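Side-chain contacts in glycosyl hydrolase family 10 (Bacteroides intestinalis DSM 17393, PDB 4QPW), which binds xylan chains through this carbohydrate-binding module, one domain of a longer enzyme that probably hydrolyses glycosidic bonds in polysaccharides: residues A[29-34]-A[54-59]; A[40-45]-A[123-128]. All coordinates share one frame; numbering follows the deposited sequence.

Interactions 1 and 2 join the same two antiparallel sheets of the carbohydrate-binding module, and their centres lie about 7 Å apart. Strands 29-31 and 39-44 are neighbours in one sheet, strands 54-57 and 120-124 in the other; interaction 1 sets strand 29-31 against strand 54-57, and interaction 2 sets strand 39-44 against the turn that follows strand 120-124. Along the chain the segments alternate: 29-34, 40-45, 54-59, 123-128. Interior side chains run on from one contact to the next, with Ile-54 lying against Thr-44 and Tyr-56 meeting Ser-125. On the outer face, Gln-55 and Gln-124 both touch the same xylose of chain B, so the two contacts underlie adjoining parts of the glycan pocket.

Interaction 1 of 2, residues A[29-34]-A[54-59]; sequences TTIGKN and IQYHTA. With XYP (beta-D-xylopyranose), chain B; XYP (beta-D-xylopyranose), chain C.
Thr-29 and Ile-31 of strand 29-31 face Ile-54 and Tyr-56 of strand 54-57 across the interior of a beta-sandwich. The two short strand segments run almost parallel, 4° apart in direction, and their axes approach to 9.5 Å. Ile-31 CA and Tyr-56 CA are 8.3 Å apart. No hydrogen bond spans this gap, as expected for strands of different sheets; the contact is made by side chains. At Gly-32 the chain turns a corner, and the touching residues of 29-34, Thr-29 and Ile-31, both lie before it.

Thr-29 and Ile-54 meet tip to tip. The hydroxyl OG1 of Thr-29 comes within 3.7 Å of Ile-54 CD1, while its methyl lies against both CD1 and CG2 of the same isoleucine. Thr-29 is buried, and its hydroxyl has a polar partner in the carbonyl of Val-25. One step along, the CD1 methyl of Ile-31 approaches the Tyr-56 ring obliquely, 3.9 Å from Tyr-56 CD1. Ile-31 CD1 is also 4.3 Å from Ile-54 CG2, so it bridges two alternate residues of the facing strand. Tyr-56 carries CG between its backbone N and carbonyl carbon (chi1 42°), which swings the ring within the interior toward the neighbouring strand 120-124 and the turn after it, where its hydroxyl is hydrogen-bonded to Ser-125 OG.

Strand alternation turns Gln-55 the other way, onto the glycan-binding face, where Trp-18 and Met-122 touch its side chain. Extended beyond CG, this glutamine presents its amide to two sugars at once. Gln-55 OE1 accepts a bond from O2 of the chain B xylose at 2.6 Å. Its nitrogen completes the grip: Gln-55 NE2 donates to O4 of the chain C xylose over 3.1 Å, with an N-H...O angle of 162°.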
loop_
_atom_site.group_PDB
_atom_site.type_symbol
_atom_site.label_atom_id
_atom_site.label_comp_id
_atom_site.label_asym_id
_atom_site.label_seq_id
_atom_site.Cartn_x
_atom_site.Cartn_y
_atom_site.Cartn_z
ATOM N N THR A 29 16.641 0.622 5.138
ATOM C CA THR A 29 15.163 0.735 4.871
ATOM C C THR A 29 14.541 1.339 6.078
ATOM O O THR A 29 14.807 0.949 7.232
ATOM C CB THR A 29 14.629 -0.625 4.616
ATOM O OG1 THR A 29 15.322 -1.290 3.545
ATOM C CG2 THR A 29 13.121 -0.546 4.269
ATOM N N THR A 30 13.555 2.248 5.851
ATOM C CA THR A 30 12.704 2.753 6.901
ATOM C C THR A 30 11.261 2.798 6.420
ATOM O O THR A 30 10.983 3.106 5.260
ATOM C CB THR A 30 13.090 4.120 7.418
ATOM O OG1 THR A 30 13.103 5.019 6.478
ATOM C CG2 THR A 30 14.512 4.126 7.887
ATOM N N ILE A 31 10.340 2.448 7.292
ATOM C CA ILE A 31 8.868 2.547 7.077
ATOM C C ILE A 31 8.232 3.308 8.220
ATOM O O ILE A 31 8.404 2.914 9.406
ATOM C CB ILE A 31 8.233 1.153 6.971
ATOM C CG1 ILE A 31 8.821 0.329 5.858
ATOM C CG2 ILE A 31 6.722 1.261 6.852
ATOM C CD1 ILE A 31 8.361 -1.094 5.836
ATOM N N GLY A 32 7.577 4.435 7.955
ATOM C CA GLY A 32 6.875 5.169 9.000
ATOM C C GLY A 32 6.312 6.467 8.475
ATOM O O GLY A 32 6.349 6.718 7.259
ATOM N N LYS A 33 5.820 7.277 9.364
ATOM C CA LYS A 33 5.197 8.517 8.949
ATOM C C LYS A 33 6.120 9.609 8.682
ATOM O O LYS A 33 7.119 9.813 9.489
ATOM C CB LYS A 33 4.279 9.006 10.054
ATOM C CG LYS A 33 2.974 8.436 9.987
ATOM C CD LYS A 33 2.088 8.879 8.800
ATOM C CE LYS A 33 1.910 10.334 8.572
ATOM N NZ LYS A 33 1.037 11.034 9.587
ATOM N N ASN A 34 5.916 10.379 7.645
ATOM C CA ASN A 34 6.577 11.672 7.386
ATOM C C ASN A 34 5.537 12.701 7.776
ATOM O O ASN A 34 4.511 12.942 7.111
ATOM C CB ASN A 34 6.980 11.803 5.944
ATOM C CG ASN A 34 7.552 13.176 5.550
ATOM O OD1 ASN A 34 7.260 14.159 6.179
ATOM N ND2 ASN A 34 8.377 13.166 4.558
ATOM N N ILE A 54 10.529 -6.216 1.328
ATOM C CA ILE A 54 10.047 -4.989 1.993
ATOM C C ILE A 54 8.535 -5.008 1.812
ATOM O O ILE A 54 8.053 -4.758 0.671
ATOM C CB ILE A 54 10.675 -3.770 1.478
ATOM C CG1 ILE A 54 12.220 -3.828 1.593
ATOM C CG2 ILE A 54 10.131 -2.558 2.236
ATOM C CD1 ILE A 54 12.928 -2.648 1.012
ATOM N N GLN A 55 7.823 -5.437 2.841
ATOM C CA GLN A 55 6.336 -5.625 2.742
ATOM C C GLN A 55 5.671 -5.041 3.935
ATOM O O GLN A 55 6.230 -5.011 5.056
ATOM C CB GLN A 55 5.991 -7.095 2.530
ATOM C CG GLN A 55 6.384 -8.000 3.697
ATOM C CD GLN A 55 5.976 -9.432 3.491
ATOM O OE1 GLN A 55 4.997 -9.746 2.810
ATOM N NE2 GLN A 55 6.770 -10.360 4.051
ATOM N N TYR A 56 4.458 -4.489 3.722
ATOM C CA TYR A 56 3.830 -3.690 4.752
ATOM C C TYR A 56 2.350 -3.600 4.447
ATOM O O TYR A 56 1.951 -3.453 3.285
ATOM C CB TYR A 56 4.503 -2.296 4.835
ATOM C CG TYR A 56 4.824 -1.626 3.536
ATOM C CD1 TYR A 56 6.019 -1.942 2.835
ATOM C CD2 TYR A 56 3.991 -0.714 2.921
ATOM C CE1 TYR A 56 6.301 -1.459 1.601
ATOM C CE2 TYR A 56 4.272 -0.175 1.728
ATOM C CZ TYR A 56 5.421 -0.538 1.021
ATOM O OH TYR A 56 5.703 0.053 -0.193
ATOM N N HIS A 57 1.553 -3.598 5.493
ATOM C CA HIS A 57 0.114 -3.308 5.294
ATOM C C HIS A 57 -0.040 -1.825 5.230
ATOM O O HIS A 57 0.485 -1.048 6.064
ATOM C CB HIS A 57 -0.713 -3.824 6.465
ATOM C CG HIS A 57 -0.748 -5.323 6.580
ATOM N ND1 HIS A 57 -1.435 -5.920 7.625
ATOM C CD2 HIS A 57 -0.199 -6.311 5.815
ATOM C CE1 HIS A 57 -1.284 -7.236 7.506
ATOM N NE2 HIS A 57 -0.544 -7.504 6.447
ATOM N N THR A 58 -0.816 -1.348 4.257
ATOM C CA THR A 58 -1.170 0.083 4.156
ATOM C C THR A 58 -2.578 0.365 4.584
ATOM O O THR A 58 -2.969 1.565 4.729
ATOM C CB THR A 58 -0.893 0.587 2.730
ATOM O OG1 THR A 58 -1.617 -0.203 1.795
ATOM C CG2 THR A 58 0.548 0.607 2.392
ATOM N N ALA A 59 -3.354 -0.664 4.877
ATOM C CA ALA A 59 -4.719 -0.619 5.413
ATOM C C ALA A 59 -4.987 -2.025 5.975
ATOM O O ALA A 59 -4.320 -2.994 5.588
ATOM C CB ALA A 59 -5.750 -0.280 4.335
HETATM C C1 XYP B . 5.229 -13.837 2.687
HETATM C C2 XYP B . 5.047 -12.801 1.615
HETATM C C3 XYP B . 4.796 -13.437 0.257
HETATM C C4 XYP B . 5.940 -14.445 -0.026
HETATM C C5 XYP B . 6.099 -15.347 1.141
HETATM O O2 XYP B . 3.921 -11.975 1.920
HETATM O O3 XYP B . 4.739 -12.392 -0.758
HETATM O O4 XYP B . 5.590 -15.132 -1.235
HETATM O O5 XYP B . 6.414 -14.646 2.327
HETATM C C1 XYP C . 3.651 -13.633 7.439
HETATM C C2 XYP C . 5.195 -13.695 7.584
HETATM C C3 XYP C . 5.744 -13.212 6.261
HETATM C C4 XYP C . 5.122 -13.862 5.077
HETATM C C5 XYP C . 3.610 -13.751 5.126
HETATM O O2 XYP C . 5.688 -12.929 8.673
HETATM O O3 XYP C . 7.195 -13.384 6.207
HETATM O O4 XYP C . 5.564 -13.190 3.875
HETATM O O5 XYP C . 3.132 -14.326 6.363
#

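Interaction 2 of 2, residues A[40-45]-A[123-128]; sequences LEIKTS and TQSGLF. With XYP (beta-D-xylopyranose), chain B.
A type I beta turn from Ser-125 to Phe-128, following strand 120-124 of the glycan-binding sheet, meets Ile-42 and Thr-44 of strand 39-44 in the opposing sheet of the beta-sandwich. The turn is closed by Phe-128 N donating to Ser-125 O at 3.0 Å. The gap narrows toward the turn's end: Ile-42 CA and Ser-125 CA are 8.6 Å apart, Thr-44 CA and Phe-128 CA 7.2 Å.

Across that narrower end runs one hydrogen bond, from Thr-44 OG1 to Phe-128 O, 2.7 Å long. The hydroxyl approaches at a C=O...O angle of 131° and is tilted 21° from the carbonyl plane. Thr-44 holds OG1 between its own backbone N and carbonyl carbon (chi1 51°), which turns the hydroxyl to the turn and the methyl toward Ile-54. The same oxygen is also hydrogen-bonded to Gly-130 N, so the hydroxyl of this buried threonine has two backbone partners. A valine here would probably cost the Phe-128 carbonyl this donor and Gly-130 N the hydroxyl it bonds to, leaving the end of the turn less firmly held to strand 39-44.

Farther back, Ile-42 CG2 lies 4.2 Å from Ser-125 OG, a van der Waals approach to the hydroxyl that Tyr-56 holds. The Phe-128 ring packs edge-to-face with that of Phe-101.

Just before the turn, Gln-124 projects to the other side of its sheet. Gln-124 NE2 makes a nearly linear hydrogen bond, 3.0 Å long, to O3 of the chain B xylose, and a weak one to Gln-55 OE1. Interior side chains holding a strand-end turn to the opposing sheet, with polar side chains on the outer face reaching sugar hydroxyls, fit a beta-sandwich carbohydrate-binding module that takes a xylan chain across one sheet.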
loop_
_atom_site.group_PDB
_atom_site.type_symbol
_atom_site.label_atom_id
_atom_site.label_comp_id
_atom_site.label_asym_id
_atom_site.label_seq_id
_atom_site.Cartn_x
_atom_site.Cartn_y
_atom_site.Cartn_z
ATOM N N LEU A 40 2.474 8.272 4.755
ATOM C CA LEU A 40 3.305 7.104 5.016
ATOM C C LEU A 40 4.500 7.154 4.083
ATOM O O LEU A 40 4.331 7.470 2.890
ATOM C CB LEU A 40 2.470 5.843 4.829
ATOM C CG LEU A 40 3.143 4.529 5.002
ATOM C CD1 LEU A 40 3.744 4.324 6.390
ATOM C CD2 LEU A 40 2.207 3.400 4.695
ATOM N N GLU A 41 5.697 6.817 4.531
ATOM C CA GLU A 41 6.896 6.881 3.723
ATOM C C GLU A 41 7.710 5.603 3.877
ATOM O O GLU A 41 7.968 5.141 4.988
ATOM C CB GLU A 41 7.701 8.109 4.143
ATOM C CG GLU A 41 8.971 8.356 3.362
ATOM C CD GLU A 41 9.540 9.783 3.523
ATOM O OE1 GLU A 41 10.706 9.811 4.037
ATOM O OE2 GLU A 41 8.982 10.754 3.122
ATOM N N ILE A 42 8.136 5.073 2.759
ATOM C CA ILE A 42 8.979 3.851 2.685
ATOM C C ILE A 42 10.261 4.301 1.953
ATOM O O ILE A 42 10.209 4.643 0.738
ATOM C CB ILE A 42 8.319 2.706 2.001
ATOM C CG1 ILE A 42 6.962 2.391 2.710
ATOM C CG2 ILE A 42 9.254 1.499 1.935
ATOM C CD1 ILE A 42 5.737 2.993 2.022
ATOM N N LYS A 43 11.387 4.347 2.668
ATOM C CA LYS A 43 12.650 4.814 2.094
ATOM C C LYS A 43 13.665 3.719 2.063
ATOM O O LYS A 43 13.894 3.052 3.075
ATOM C CB LYS A 43 13.190 5.938 2.895
ATOM C CG LYS A 43 12.544 7.208 2.757
ATOM C CD LYS A 43 13.499 8.305 3.285
ATOM C CE LYS A 43 14.856 8.131 2.639
ATOM N NZ LYS A 43 15.476 9.425 2.250
ATOM N N THR A 44 14.302 3.559 0.923
ATOM C CA THR A 44 15.285 2.480 0.674
ATOM C C THR A 44 16.473 3.067 -0.018
ATOM O O THR A 44 16.382 3.932 -0.905
ATOM C CB THR A 44 14.791 1.411 -0.166
ATOM O OG1 THR A 44 14.232 2.006 -1.358
ATOM C CG2 THR A 44 13.738 0.583 0.514
ATOM N N SER A 45 17.699 2.621 0.393
ATOM C CA SER A 45 18.943 2.977 -0.389
ATOM C C SER A 45 19.515 1.799 -1.029
ATOM O O SER A 45 20.451 1.980 -1.901
ATOM C CB SER A 45 19.928 3.747 0.471
ATOM O OG SER A 45 20.401 2.933 1.491
ATOM N N THR A 123 1.278 -4.629 0.730
ATOM C CA THR A 123 1.962 -3.748 -0.219
ATOM C C THR A 123 3.434 -4.141 -0.184
ATOM O O THR A 123 4.015 -4.369 0.894
ATOM C CB THR A 123 1.761 -2.303 0.221
ATOM O OG1 THR A 123 0.327 -2.099 0.507
ATOM C CG2 THR A 123 2.113 -1.350 -0.839
ATOM N N GLN A 124 4.063 -4.282 -1.356
ATOM C CA GLN A 124 5.436 -4.774 -1.476
ATOM C C GLN A 124 6.243 -3.950 -2.455
ATOM O O GLN A 124 5.735 -3.647 -3.583
ATOM C CB GLN A 124 5.440 -6.244 -1.893
ATOM C CG GLN A 124 4.618 -7.114 -0.969
ATOM C CD GLN A 124 4.697 -8.634 -1.179
ATOM O OE1 GLN A 124 5.093 -9.060 -2.256
ATOM N NE2 GLN A 124 4.462 -9.414 -0.203
ATOM N N SER A 125 7.475 -3.585 -2.072
ATOM C CA SER A 125 8.300 -2.703 -2.880
ATOM C C SER A 125 9.810 -2.988 -2.691
ATOM O O SER A 125 10.563 -2.076 -2.885
ATOM C CB SER A 125 7.914 -1.281 -2.594
ATOM O OG SER A 125 8.086 -0.946 -1.236
ATOM N N GLY A 126 10.151 -4.211 -2.344
ATOM C CA GLY A 126 11.584 -4.486 -2.072
ATOM C C GLY A 126 12.542 -4.165 -3.218
ATOM O O GLY A 126 13.737 -3.873 -2.919
ATOM N N LEU A 127 12.094 -4.227 -4.446
ATOM C CA LEU A 127 13.022 -3.946 -5.558
ATOM C C LEU A 127 13.206 -2.519 -5.819
ATOM O O LEU A 127 14.061 -2.094 -6.666
ATOM C CB LEU A 127 12.500 -4.623 -6.827
ATOM C CG LEU A 127 12.360 -6.107 -6.730
ATOM C CD1 LEU A 127 11.710 -6.753 -7.998
ATOM C CD2 LEU A 127 13.698 -6.795 -6.452
ATOM N N PHE A 128 12.423 -1.573 -5.220
ATOM C CA PHE A 128 12.510 -0.164 -5.461
ATOM C C PHE A 128 13.480 0.519 -4.610
ATOM O O PHE A 128 13.442 0.362 -3.369
ATOM C CB PHE A 128 11.103 0.520 -5.312
ATOM C CG PHE A 128 11.130 1.985 -5.608
ATOM C CD1 PHE A 128 11.196 2.452 -6.921
ATOM C CD2 PHE A 128 11.179 2.920 -4.647
ATOM C CE1 PHE A 128 11.228 3.816 -7.178
ATOM C CE2 PHE A 128 11.157 4.254 -4.912
ATOM C CZ PHE A 128 11.259 4.739 -6.161
HETATM C C1 XYP B . 5.229 -13.837 2.687
HETATM C C2 XYP B . 5.047 -12.801 1.615
HETATM C C3 XYP B . 4.796 -13.437 0.257
HETATM C C4 XYP B . 5.940 -14.445 -0.026
HETATM C C5 XYP B . 6.099 -15.347 1.141
HETATM O O2 XYP B . 3.921 -11.975 1.920
HETATM O O3 XYP B . 4.739 -12.392 -0.758
HETATM O O4 XYP B . 5.590 -15.132 -1.235
HETATM O O5 XYP B . 6.414 -14.646 2.327
#